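Local atomic coordinates of RidA family protein (Psychrobacter sp. MES7-P7E, PDB entry 6L8P), a protein that probably hydrolyses reactive enamine and imine intermediates, as expected of a trimeric RidA-family deaminase, here from an Antarctic bacterium. Residues D91-N96 against E140-I145; S51-F56 against E76-I81; S98-S103 against V126-L131; E65-Q70 against G135-E140. The protein carries 1 engineered substitution. One frame throughout, in Å; residues are numbered along the deposited sequence.

Contact 1: residues D91-N96 against E140-I145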
loop_
_atom_site.group_PDB
_atom_site.type_symbol
_atom_site.label_atom_id
_atom_site.label_comp_id
_atom_site.label_asym_id
_atom_site.label_seq_id
_atom_site.Cartn_x
_atom_site.Cartn_y
_atom_site.Cartn_z
ATOM N N ASP A 91 12.535 -13.464 -3.622
ATOM C CA ASP A 91 12.761 -12.592 -2.483
ATOM C C ASP A 91 11.574 -11.686 -2.185
ATOM O O ASP A 91 11.601 -10.990 -1.165
ATOM C CB ASP A 91 13.980 -11.697 -2.722
ATOM C CG ASP A 91 15.261 -12.511 -2.896
ATOM O OD1 ASP A 91 15.495 -13.379 -2.038
ATOM O OD2 ASP A 91 15.982 -12.333 -3.900
ATOM N N VAL A 92 10.532 -11.710 -3.018
ATOM C CA VAL A 92 9.366 -10.870 -2.721
ATOM C C VAL A 92 8.706 -11.368 -1.441
ATOM O O VAL A 92 8.428 -12.569 -1.302
ATOM C CB VAL A 92 8.377 -10.878 -3.891
ATOM C CG1 VAL A 92 7.131 -10.013 -3.543
ATOM C CG2 VAL A 92 9.084 -10.305 -5.172
ATOM N N VAL A 93 8.402 -10.430 -0.531
ATOM C CA VAL A 93 7.638 -10.727 0.681
ATOM C C VAL A 93 6.229 -10.182 0.626
ATOM O O VAL A 93 5.358 -10.726 1.329
ATOM C CB VAL A 93 8.368 -10.212 1.940
ATOM C CG1 VAL A 93 9.717 -10.977 2.126
ATOM C CG2 VAL A 93 8.568 -8.702 1.971
ATOM N N LYS A 94 5.960 -9.169 -0.216
ATOM C CA LYS A 94 4.599 -8.623 -0.280
ATOM C C LYS A 94 4.380 -8.081 -1.687
ATOM O O LYS A 94 5.240 -7.368 -2.207
ATOM C CB LYS A 94 4.388 -7.506 0.774
ATOM C CG LYS A 94 3.097 -6.690 0.654
ATOM C CD LYS A 94 1.902 -7.492 1.068
ATOM C CE LYS A 94 0.575 -6.675 0.935
ATOM N NZ LYS A 94 0.627 -5.338 1.678
ATOM N N PHE A 95 3.258 -8.453 -2.287
ATOM C CA PHE A 95 2.757 -7.840 -3.517
ATOM C C PHE A 95 1.482 -7.056 -3.211
ATOM O O PHE A 95 0.620 -7.520 -2.461
ATOM C CB PHE A 95 2.387 -8.914 -4.556
ATOM C CG PHE A 95 3.542 -9.505 -5.300
ATOM C CD1 PHE A 95 4.437 -8.690 -6.006
ATOM C CD2 PHE A 95 3.709 -10.903 -5.323
ATOM C CE1 PHE A 95 5.478 -9.267 -6.731
ATOM C CE2 PHE A 95 4.733 -11.490 -6.067
ATOM C CZ PHE A 95 5.635 -10.668 -6.760
ATOM N N ASN A 96 1.305 -5.910 -3.870
ATOM C CA ASN A 96 0.037 -5.186 -3.810
ATOM C C ASN A 96 -0.484 -5.090 -5.225
ATOM O O ASN A 96 0.172 -4.497 -6.090
ATOM C CB ASN A 96 0.232 -3.798 -3.213
ATOM C CG ASN A 96 -1.039 -3.198 -2.737
ATOM O OD1 ASN A 96 -1.623 -2.346 -3.406
ATOM N ND2 ASN A 96 -1.483 -3.623 -1.567
ATOM N N GLU A 140 2.782 -3.636 -7.158
ATOM C CA GLU A 140 3.891 -3.108 -6.356
ATOM C C GLU A 140 4.511 -4.256 -5.577
ATOM O O GLU A 140 3.808 -5.217 -5.245
ATOM C CB GLU A 140 3.401 -2.109 -5.344
ATOM C CG GLU A 140 2.612 -0.980 -5.889
ATOM C CD GLU A 140 1.680 -0.460 -4.795
ATOM O OE1 GLU A 140 2.183 -0.030 -3.712
ATOM O OE2 GLU A 140 0.438 -0.482 -4.987
ATOM N N SER A 141 5.794 -4.133 -5.229
ATOM C CA SER A 141 6.467 -5.262 -4.583
ATOM C C SER A 141 7.387 -4.773 -3.485
ATOM O O SER A 141 7.982 -3.703 -3.596
ATOM C CB SER A 141 7.351 -6.041 -5.563
ATOM O OG SER A 141 6.685 -6.230 -6.782
ATOM N N ILE A 142 7.539 -5.583 -2.431
ATOM C CA ILE A 142 8.565 -5.375 -1.421
ATOM C C ILE A 142 9.351 -6.671 -1.348
ATOM O O ILE A 142 8.744 -7.750 -1.273
ATOM C CB ILE A 142 7.977 -5.033 -0.037
ATOM C CG1 ILE A 142 7.183 -3.713 -0.143
ATOM C CG2 ILE A 142 9.124 -4.912 1.017
ATOM C CD1 ILE A 142 6.431 -3.309 1.179
ATOM N N LEU A 143 10.688 -6.551 -1.419
ATOM C CA LEU A 143 11.624 -7.674 -1.313
ATOM C C LEU A 143 12.344 -7.645 0.018
ATOM O O LEU A 143 12.624 -6.576 0.580
ATOM C CB LEU A 143 12.717 -7.617 -2.399
ATOM C CG LEU A 143 12.331 -8.084 -3.794
ATOM C CD1 LEU A 143 11.179 -7.374 -4.403
ATOM C CD2 LEU A 143 13.571 -7.926 -4.693
ATOM N N TYR A 144 12.728 -8.841 0.477
ATOM C CA TYR A 144 13.758 -8.985 1.501
ATOM C C TYR A 144 14.787 -9.949 0.925
ATOM O O TYR A 144 14.488 -11.129 0.706
ATOM C CB TYR A 144 13.156 -9.469 2.823
ATOM C CG TYR A 144 14.171 -9.456 3.933
ATOM C CD1 TYR A 144 15.006 -10.532 4.131
ATOM C CD2 TYR A 144 14.293 -8.354 4.772
ATOM C CE1 TYR A 144 15.951 -10.525 5.145
ATOM C CE2 TYR A 144 15.228 -8.336 5.786
ATOM C CZ TYR A 144 16.055 -9.423 5.965
ATOM O OH TYR A 144 16.991 -9.407 6.976
ATOM N N ILE A 145 15.965 -9.426 0.607
ATOM C CA ILE A 145 16.985 -10.241 -0.064
ATOM C C ILE A 145 17.887 -10.947 0.978
ATOM O O ILE A 145 18.515 -10.254 1.784
ATOM C CB ILE A 145 17.816 -9.375 -1.018
ATOM C CG1 ILE A 145 16.913 -8.777 -2.112
ATOM C CG2 ILE A 145 18.886 -10.251 -1.687
ATOM C CD1 ILE A 145 17.636 -7.816 -3.102
HETATM O O HOH W 1 -0.814 -1.685 -7.011
#

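Contact 2: residues S51-F56 against E76-I81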
loop_
_atom_site.group_PDB
_atom_site.type_symbol
_atom_site.label_atom_id
_atom_site.label_comp_id
_atom_site.label_asym_id
_atom_site.label_seq_id
_atom_site.Cartn_x
_atom_site.Cartn_y
_atom_site.Cartn_z
ATOM N N SER A 51 8.581 0.109 -7.279
ATOM C CA SER A 51 7.450 0.912 -7.735
ATOM C C SER A 51 6.395 0.057 -8.414
ATOM O O SER A 51 6.670 -1.037 -8.938
ATOM C CB SER A 51 7.924 1.967 -8.734
ATOM O OG SER A 51 8.739 2.900 -8.050
ATOM N N GLY A 52 5.164 0.568 -8.408
ATOM C CA GLY A 52 4.120 -0.094 -9.183
ATOM C C GLY A 52 4.572 -0.282 -10.613
ATOM O O GLY A 52 5.135 0.626 -11.217
ATOM N N GLN A 53 4.383 -1.487 -11.135
ATOM C CA GLN A 53 4.707 -1.816 -12.516
ATOM C C GLN A 53 3.427 -2.071 -13.286
ATOM O O GLN A 53 2.518 -2.750 -12.792
ATOM C CB GLN A 53 5.604 -3.060 -12.588
ATOM C CG GLN A 53 6.986 -2.823 -11.978
ATOM C CD GLN A 53 7.732 -1.718 -12.653
ATOM O OE1 GLN A 53 7.897 -1.744 -13.874
ATOM N NE2 GLN A 53 8.179 -0.721 -11.875
ATOM N N LEU A 54 3.359 -1.517 -14.497
ATOM C CA LEU A 54 2.270 -1.739 -15.435
ATOM C C LEU A 54 2.783 -2.601 -16.582
ATOM O O LEU A 54 3.994 -2.846 -16.711
ATOM C CB LEU A 54 1.753 -0.384 -15.963
ATOM C CG LEU A 54 1.191 0.555 -14.883
ATOM C CD1 LEU A 54 1.197 2.051 -15.429
ATOM C CD2 LEU A 54 -0.196 0.188 -14.573
ATOM N N GLY A 55 1.849 -3.073 -17.417
ATOM C CA GLY A 55 2.207 -4.058 -18.429
ATOM C C GLY A 55 2.840 -3.470 -19.689
ATOM O O GLY A 55 2.454 -3.847 -20.797
ATOM N N PHE A 56 3.787 -2.556 -19.530
ATOM C CA PHE A 56 4.479 -1.960 -20.674
ATOM C C PHE A 56 5.573 -2.878 -21.193
ATOM O O PHE A 56 6.364 -3.435 -20.427
ATOM C CB PHE A 56 5.180 -0.661 -20.265
ATOM C CG PHE A 56 4.269 0.441 -19.849
ATOM C CD1 PHE A 56 3.410 1.055 -20.744
ATOM C CD2 PHE A 56 4.391 0.933 -18.572
ATOM C CE1 PHE A 56 2.572 2.133 -20.309
ATOM C CE2 PHE A 56 3.590 2.006 -18.110
ATOM C CZ PHE A 56 2.669 2.593 -18.992
ATOM N N GLU A 76 7.485 -9.809 -15.825
ATOM C CA GLU A 76 8.817 -9.662 -16.428
ATOM C C GLU A 76 9.492 -8.366 -15.975
ATOM O O GLU A 76 10.709 -8.329 -15.692
ATOM C CB GLU A 76 8.700 -9.698 -17.957
ATOM C CG GLU A 76 8.224 -11.068 -18.482
ATOM C CD GLU A 76 9.128 -12.210 -17.981
ATOM O OE1 GLU A 76 10.371 -12.054 -18.039
ATOM O OE2 GLU A 76 8.606 -13.257 -17.519
ATOM N N ASN A 77 8.703 -7.280 -15.899
ATOM C CA ASN A 77 9.225 -5.992 -15.449
ATOM C C ASN A 77 9.701 -6.035 -13.993
ATOM O O ASN A 77 10.791 -5.547 -13.650
ATOM C CB ASN A 77 8.145 -4.923 -15.663
ATOM C CG ASN A 77 7.827 -4.699 -17.147
ATOM O OD1 ASN A 77 8.598 -5.120 -18.006
ATOM N ND2 ASN A 77 6.679 -4.038 -17.443
ATOM N N ILE A 78 8.902 -6.656 -13.120
ATOM C CA ILE A 78 9.310 -6.797 -11.729
ATOM C C ILE A 78 10.559 -7.649 -11.622
ATOM O O ILE A 78 11.482 -7.293 -10.892
ATOM C CB ILE A 78 8.153 -7.370 -10.891
ATOM C CG1 ILE A 78 7.011 -6.340 -10.830
ATOM C CG2 ILE A 78 8.635 -7.704 -9.471
ATOM C CD1 ILE A 78 5.742 -6.910 -10.148
ATOM N N LYS A 79 10.590 -8.775 -12.341
ATOM C CA LYS A 79 11.753 -9.669 -12.303
ATOM C C LYS A 79 13.024 -8.923 -12.704
ATOM O O LYS A 79 14.072 -9.053 -12.043
ATOM C CB LYS A 79 11.495 -10.869 -13.216
ATOM C CG LYS A 79 12.547 -11.957 -13.147
ATOM C CD LYS A 79 11.908 -13.237 -13.687
ATOM C CE LYS A 79 12.825 -13.980 -14.616
ATOM N NZ LYS A 79 14.207 -13.818 -14.130
ATOM N N ALA A 80 12.937 -8.098 -13.760
ATOM C CA ALA A 80 14.118 -7.347 -14.175
ATOM C C ALA A 80 14.626 -6.441 -13.055
ATOM O O ALA A 80 15.847 -6.307 -12.847
ATOM C CB ALA A 80 13.809 -6.523 -15.431
ATOM N N ILE A 81 13.699 -5.775 -12.341
ATOM C CA ILE A 81 14.122 -4.888 -11.271
ATOM C C ILE A 81 14.669 -5.683 -10.091
ATOM O O ILE A 81 15.640 -5.260 -9.451
ATOM C CB ILE A 81 12.953 -3.978 -10.862
ATOM C CG1 ILE A 81 12.604 -3.110 -12.053
ATOM C CG2 ILE A 81 13.359 -3.124 -9.675
ATOM C CD1 ILE A 81 11.257 -2.393 -11.939
#

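Contact 3: residues S98-S103 against V126-L131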
loop_
_atom_site.group_PDB
_atom_site.type_symbol
_atom_site.label_atom_id
_atom_site.label_comp_id
_atom_site.label_asym_id
_atom_site.label_seq_id
_atom_site.Cartn_x
_atom_site.Cartn_y
_atom_site.Cartn_z
ATOM N N SER A 98 -3.363 -3.997 -8.021
ATOM C CA SER A 98 -4.500 -3.161 -8.378
ATOM C C SER A 98 -5.004 -3.604 -9.743
ATOM O O SER A 98 -4.237 -3.624 -10.712
ATOM C CB SER A 98 -4.094 -1.690 -8.418
ATOM O OG SER A 98 -3.462 -1.291 -7.191
ATOM N N LEU A 99 -6.274 -3.991 -9.813
ATOM C CA LEU A 99 -6.930 -4.419 -11.049
ATOM C C LEU A 99 -8.000 -3.414 -11.428
ATOM O O LEU A 99 -8.637 -2.832 -10.552
ATOM C CB LEU A 99 -7.636 -5.774 -10.879
ATOM C CG LEU A 99 -6.714 -6.909 -10.431
ATOM C CD1 LEU A 99 -7.573 -8.138 -10.229
ATOM C CD2 LEU A 99 -5.744 -7.149 -11.529
ATOM N N THR A 100 -8.277 -3.267 -12.746
ATOM C CA THR A 100 -9.472 -2.495 -13.086
ATOM C C THR A 100 -10.715 -3.377 -13.217
ATOM O O THR A 100 -11.839 -2.843 -13.310
ATOM C CB THR A 100 -9.247 -1.670 -14.365
ATOM O OG1 THR A 100 -8.717 -2.521 -15.386
ATOM C CG2 THR A 100 -8.247 -0.529 -14.135
ATOM N N ASP A 101 -10.564 -4.704 -13.192
ATOM C CA ASP A 101 -11.729 -5.599 -13.285
ATOM C C ASP A 101 -11.446 -6.873 -12.507
ATOM O O ASP A 101 -10.590 -7.655 -12.916
ATOM C CB ASP A 101 -12.004 -5.936 -14.752
ATOM C CG ASP A 101 -13.324 -6.659 -14.943
ATOM O OD1 ASP A 101 -13.950 -7.083 -13.932
ATOM O OD2 ASP A 101 -13.753 -6.777 -16.125
ATOM N N LEU A 102 -12.145 -7.080 -11.384
ATOM C CA LEU A 102 -11.899 -8.301 -10.612
ATOM C C LEU A 102 -12.364 -9.558 -11.335
ATOM O O LEU A 102 -12.043 -10.657 -10.866
ATOM C CB LEU A 102 -12.561 -8.189 -9.220
ATOM C CG LEU A 102 -11.595 -7.632 -8.173
ATOM C CD1 LEU A 102 -12.393 -7.157 -6.940
ATOM C CD2 LEU A 102 -10.524 -8.626 -7.756
ATOM N N SER A 103 -13.072 -9.431 -12.463
ATOM C CA SER A 103 -13.274 -10.590 -13.329
ATOM C C SER A 103 -11.955 -11.210 -13.753
ATOM O O SER A 103 -11.935 -12.382 -14.134
ATOM C CB SER A 103 -14.064 -10.198 -14.587
ATOM O OG SER A 103 -15.335 -9.702 -14.197
ATOM N N VAL A 126 -7.162 -5.353 -4.971
ATOM C CA VAL A 126 -8.395 -4.574 -4.995
ATOM C C VAL A 126 -8.695 -4.215 -6.437
ATOM O O VAL A 126 -7.808 -4.245 -7.303
ATOM C CB VAL A 126 -8.292 -3.266 -4.182
ATOM C CG1 VAL A 126 -7.886 -3.546 -2.715
ATOM C CG2 VAL A 126 -7.284 -2.309 -4.833
ATOM N N GLN A 127 -9.966 -3.874 -6.703
ATOM C CA GLN A 127 -10.326 -3.283 -7.999
ATOM C C GLN A 127 -10.345 -1.764 -7.824
ATOM O O GLN A 127 -11.130 -1.241 -7.015
ATOM C CB GLN A 127 -11.688 -3.768 -8.478
ATOM C CG GLN A 127 -11.989 -3.341 -9.926
ATOM C CD GLN A 127 -13.377 -3.807 -10.334
ATOM O OE1 GLN A 127 -13.692 -4.999 -10.213
ATOM N NE2 GLN A 127 -14.221 -2.877 -10.787
ATOM N N VAL A 128 -9.478 -1.072 -8.568
ATOM C CA VAL A 128 -9.429 0.394 -8.543
ATOM C C VAL A 128 -10.304 0.931 -9.667
ATOM O O VAL A 128 -10.831 0.172 -10.490
ATOM C CB VAL A 128 -7.977 0.898 -8.665
ATOM C CG1 VAL A 128 -7.156 0.435 -7.417
ATOM C CG2 VAL A 128 -7.323 0.399 -9.963
ATOM N N ALA A 129 -10.505 2.260 -9.689
ATOM C CA ALA A 129 -11.310 2.860 -10.738
ATOM C C ALA A 129 -10.567 2.925 -12.074
ATOM O O ALA A 129 -11.169 2.762 -13.143
ATOM C CB ALA A 129 -11.757 4.260 -10.308
ATOM N N ALA A 130 -9.264 3.164 -12.038
ATOM C CA ALA A 130 -8.478 3.297 -13.263
ATOM C C ALA A 130 -7.005 3.273 -12.874
ATOM O O ALA A 130 -6.642 3.467 -11.698
ATOM C CB ALA A 130 -8.788 4.602 -14.017
ATOM N N LEU A 131 -6.159 3.057 -13.876
ATOM C CA LEU A 131 -4.712 3.004 -13.708
ATOM C C LEU A 131 -4.020 3.898 -14.716
ATOM O O LEU A 131 -4.579 4.211 -15.770
ATOM C CB LEU A 131 -4.188 1.558 -13.871
ATOM C CG LEU A 131 -4.630 0.631 -12.755
ATOM C CD1 LEU A 131 -4.332 -0.856 -13.144
ATOM C CD2 LEU A 131 -3.967 1.001 -11.402
HETATM O O HOH W 2 -13.156 -0.361 -11.903
#

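Contact 4: residues E65-Q70 against G135-E140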
loop_
_atom_site.group_PDB
_atom_site.type_symbol
_atom_site.label_atom_id
_atom_site.label_comp_id
_atom_site.label_asym_id
_atom_site.label_seq_id
_atom_site.Cartn_x
_atom_site.Cartn_y
_atom_site.Cartn_z
ATOM N N GLU A 65 -1.444 -6.190 -25.122
ATOM C CA GLU A 65 -2.873 -6.298 -25.396
ATOM C C GLU A 65 -3.546 -7.286 -24.443
ATOM O O GLU A 65 -3.230 -8.485 -24.468
ATOM C CB GLU A 65 -3.091 -6.758 -26.837
ATOM C CG GLU A 65 -2.888 -5.655 -27.860
ATOM C CD GLU A 65 -3.912 -4.531 -27.717
ATOM O OE1 GLU A 65 -5.105 -4.831 -27.463
ATOM O OE2 GLU A 65 -3.517 -3.348 -27.858
ATOM N N GLY A 66 -4.488 -6.780 -23.637
ATOM C CA GLY A 66 -5.312 -7.595 -22.767
ATOM C C GLY A 66 -4.686 -7.874 -21.405
ATOM O O GLY A 66 -3.474 -7.764 -21.202
ATOM N N PHE A 67 -5.549 -8.332 -20.476
ATOM C CA PHE A 67 -5.115 -8.532 -19.097
ATOM C C PHE A 67 -3.993 -9.557 -18.981
ATOM O O PHE A 67 -3.019 -9.316 -18.284
ATOM C CB PHE A 67 -6.276 -8.971 -18.204
ATOM C CG PHE A 67 -5.827 -9.320 -16.840
ATOM C CD1 PHE A 67 -5.642 -8.329 -15.889
ATOM C CD2 PHE A 67 -5.527 -10.639 -16.510
ATOM C CE1 PHE A 67 -5.156 -8.680 -14.620
ATOM C CE2 PHE A 67 -5.035 -10.987 -15.262
ATOM C CZ PHE A 67 -4.848 -9.998 -14.319
ATOM N N LYS A 68 -4.155 -10.762 -19.553
ATOM C CA LYS A 68 -3.148 -11.796 -19.305
ATOM C C LYS A 68 -1.764 -11.346 -19.760
ATOM O O LYS A 68 -0.764 -11.528 -19.049
ATOM C CB LYS A 68 -3.538 -13.098 -20.017
ATOM C CG LYS A 68 -2.631 -14.252 -19.596
ATOM C CD LYS A 68 -3.291 -15.588 -19.955
ATOM C CE LYS A 68 -2.275 -16.694 -19.969
ATOM N NZ LYS A 68 -2.654 -17.726 -20.986
ATOM N N ALA A 69 -1.692 -10.780 -20.968
ATOM C CA ALA A 69 -0.418 -10.330 -21.501
ATOM C C ALA A 69 0.162 -9.196 -20.661
ATOM O O ALA A 69 1.371 -9.156 -20.408
ATOM C CB ALA A 69 -0.600 -9.901 -22.957
ATOM N N GLN A 70 -0.692 -8.274 -20.205
ATOM C CA GLN A 70 -0.190 -7.223 -19.321
ATOM C C GLN A 70 0.306 -7.790 -18.003
ATOM O O GLN A 70 1.351 -7.357 -17.509
ATOM C CB GLN A 70 -1.273 -6.175 -19.047
ATOM C CG GLN A 70 -1.439 -5.220 -20.233
ATOM C CD GLN A 70 -2.455 -4.137 -19.997
ATOM O OE1 GLN A 70 -2.596 -3.624 -18.889
ATOM N NE2 GLN A 70 -3.199 -3.785 -21.036
ATOM N N GLY A 135 -3.752 1.200 -18.208
ATOM C CA GLY A 135 -3.453 -0.185 -17.850
ATOM C C GLY A 135 -4.603 -0.844 -17.096
ATOM O O GLY A 135 -5.477 -0.187 -16.523
ATOM N N VAL A 136 -4.628 -2.187 -17.136
ATOM C CA VAL A 136 -5.641 -2.942 -16.388
ATOM C C VAL A 136 -5.060 -3.690 -15.198
ATOM O O VAL A 136 -5.821 -4.327 -14.455
ATOM C CB VAL A 136 -6.431 -3.914 -17.292
ATOM C CG1 VAL A 136 -7.126 -3.097 -18.359
ATOM C CG2 VAL A 136 -5.550 -4.961 -17.921
ATOM N N VAL A 137 -3.763 -3.606 -14.952
ATOM C CA VAL A 137 -3.163 -4.240 -13.769
ATOM C C VAL A 137 -1.883 -3.484 -13.408
ATOM O O VAL A 137 -1.065 -3.164 -14.281
ATOM C CB VAL A 137 -2.896 -5.758 -14.006
ATOM C CG1 VAL A 137 -2.040 -6.004 -15.255
ATOM C CG2 VAL A 137 -2.201 -6.347 -12.769
ATOM N N GLU A 138 -1.715 -3.181 -12.114
ATOM C CA GLU A 138 -0.490 -2.596 -11.578
ATOM C C GLU A 138 -0.095 -3.423 -10.365
ATOM O O GLU A 138 -0.963 -3.765 -9.562
ATOM C CB GLU A 138 -0.722 -1.114 -11.150
ATOM C CG GLU A 138 0.495 -0.475 -10.544
ATOM C CD GLU A 138 0.272 1.014 -10.257
ATOM O OE1 GLU A 138 -0.701 1.617 -10.789
ATOM O OE2 GLU A 138 1.070 1.619 -9.507
ATOM N N ILE A 139 1.187 -3.782 -10.236
ATOM C CA ILE A 139 1.630 -4.561 -9.080
ATOM C C ILE A 139 2.831 -3.879 -8.481
ATOM O O ILE A 139 3.790 -3.570 -9.192
ATOM C CB ILE A 139 1.959 -6.015 -9.466
ATOM C CG1 ILE A 139 0.713 -6.680 -10.084
ATOM C CG2 ILE A 139 2.490 -6.772 -8.223
ATOM C CD1 ILE A 139 0.904 -8.198 -10.428
ATOM N N GLU A 140 2.782 -3.636 -7.158
ATOM C CA GLU A 140 3.891 -3.108 -6.356
ATOM C C GLU A 140 4.511 -4.256 -5.577
ATOM O O GLU A 140 3.808 -5.217 -5.245
ATOM C CB GLU A 140 3.401 -2.109 -5.344
ATOM C CG GLU A 140 2.612 -0.980 -5.889
ATOM C CD GLU A 140 1.680 -0.460 -4.795
ATOM O OE1 GLU A 140 2.183 -0.030 -3.712
ATOM O OE2 GLU A 140 0.438 -0.482 -4.987
HETATM O O HOH W 3 -0.877 -2.724 -16.940
#

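Contact 1: residues D91-N96 against E140-I145
D91 meets L143, Y144 and I145 near the end of an antiparallel strand pair, its carbonyl O accepting the N-H of Y144 at 2.9 Å from N. In its side chain, CB sits 3.5 Å from Y144 O and touches L143 CG. With CG anti to the carbonyl carbon (chi1 -62°), the carboxylate runs on past the backbone of I145. There OD1 faces I145 CA, and OD2 lies 4.1 Å from I145 CG1 while accepting from S88 N. With an alanine here, the S88 N-H would probably lose its acceptor and I145 part of its cover. The next residues form a classic beta bulge: V93 N (2.8 Å) and K94 N (3.3 Å) both bind I142 O, so the pairing slips by one residue. The two methyls of V93 suit its two partners, CG2 touching I142 CG2 and CG1 touching Y144 CB. V92, just before the bulge, lays CG1 over the centre of one face of the F95 ring, 3.5 Å above its plane, while S141 OG and E140 O meet the ring edge. N96 and E140 lie side by side, bound through their backbones; E140 OE1 turns to K94 and N96 of the third subunit.

Contact 2: residues S51-F56 against E76-I81
Helix 67-84 packs on strand 47-54 of the central sheet, and N77 and Q53 are the polar residues through which the two elements meet. N77 points its amide from the helix at the turn that follows the strand. ND2 gives a nearly straight bond (167°) to F56 O, 3.1 Å away; the acceptor lies in the N77 amide plane, and ND2 sits on a lone pair of the carbonyl. The same nitrogen makes a weak bond to L54 O at 3.0 Å. L54 O also receives a weak bond from F56 N, closing an inverse gamma turn centred on G55. Asparagine suits this place because one NH2 group can serve two carbonyls that the turn brings together, while OD1 takes a bond from Q73 and fixes the amide's rotation.

Q53 approaches the helix differently. CG lies 3.7 Å from I78 CG1 as the side chains slide past each other in opposite directions; the bend at chi2 (-59°) then turns the amide to I81 CD1, with NE2 3.5 Å from it, and perpendicular to the N77 amide. A weak bond from NE2 to S51 O ties the buried amide back to its own strand. The isoleucines fill the layer between helix and sheet, I78 reaching I139 and S141. L54 points away from the helix, its side chain about 3 Å (nearest atoms) from a malonate, probably from the crystallisation liquor. This is the alpha/beta packing of the RidA family's chorismate mutase-like fold, in which helices cover one face of a mixed sheet.

Contact 3: residues S98-S103 against V126-L131
The Q127 amide lies against the chain of T100 to L102, with T100 O over one face, 3.5 Å from Q127 CD; its angle to NE2 is too poor for a hydrogen bond. On that same side, L102 N donates to Q127 OE1 at 2.8 Å, from 44° above the carbonyl plane. NE2 points to a water that also bridges T100 O and V128 O, so both ends of the amide are held. The extended side chain, CG anti to the backbone N (chi1 -171°), carries the amide far enough to reach the loop, a span well matched to glutamine; on the way CB touches L102 CD1 at 3.8 Å. A129 of the second subunit also packs on Q127. The second flat group, the D101 carboxylate, receives S103 N from above its plane, forming an Asx turn that shapes the loop.

At the root of the Q127 side chain run the last parallel pairs of the two strands. L99 N bonds to V126 O at 3.0 Å, and V128 N returns to L99 O at 2.8 Å, both donors arriving nearly along the C=O axis. Past the strand ends, T100 CG2 rests 4.0 Å from L131 CG, the side chains crossing obliquely. S98 CB, small enough to be enclosed, touches V128 CG1 and L131 CD2. Neighbouring subunits reach the same region: Q127 makes backbone bonds to the second, and A129 and A130 to the third. The parallel pairing closes a beta-alpha-beta crossover, strand 92-99 to helix 105-115 to strand 122-127, at the trimer interface.

Contact 4: residues E65-Q70 against G135-E140
F67 and Q70, one helical turn apart, approach V136 and V137 in different orientations. The F67 ring presents its edge to V136, CD1 lying 3.9 Å from V136 CG2, and crosses the V137 side chain at about a right angle, CE1 3.7 Å from V137 CB. Its torsion (chi1 174°) sets CG anti to the backbone N and swings the ring across to the strand. A flat, wide group suits this place because it can touch two consecutive valines that both point toward the helix.

Q70 crosses V136 at about a right angle, where F67 meets it obliquely, and its role is polar. OE1 accepts V136 N at 3.0 Å in an almost straight bond (177°), the donor only slightly tilted from the carbonyl plane. A water that donates to OE1 also donates to V137 O, so the oxygen has two partners, and NE2 donates an N-H to R64 O. The amide is thereby anchored at both ends. Its carbon atoms pack on the valines: CB lies 3.9 Å from V137 CG1, and CD touches V136 CG2. A leucine in place of Q70 would probably leave V136 N-H and the R64 carbonyl without their side-chain partner.

G66, at the N-cap position with a positive phi that favours glycine, starts the helix, its O accepting Q70 N. The first turn of helix 67-84 thus rests on the start of strand 137-144, while F67 reaches L99 of strand 92-99 and V107 and L108 of helix 105-115.

How the contacts relate
Contact 2 and contact 4 are buried and both bind helix 67-84 to the sheet, one through strand 47-54 and the other through strand 137-144; each uses a side-chain amide to satisfy backbone groups amid aliphatic packing. Contacts 1 and 3 are partly buried and join strands to strands, so backbone bonds dominate, antiparallel in contact 1 and parallel in contact 3. These two share strand 92-99 and also touch the second subunit, adding charged or polar partners there. Contacts 1 and 4 share E140, and F95 packs on I139. Q53 N probably bonds to I139 O, and S98 N to E138 O, making strand 137-144 a common neighbour.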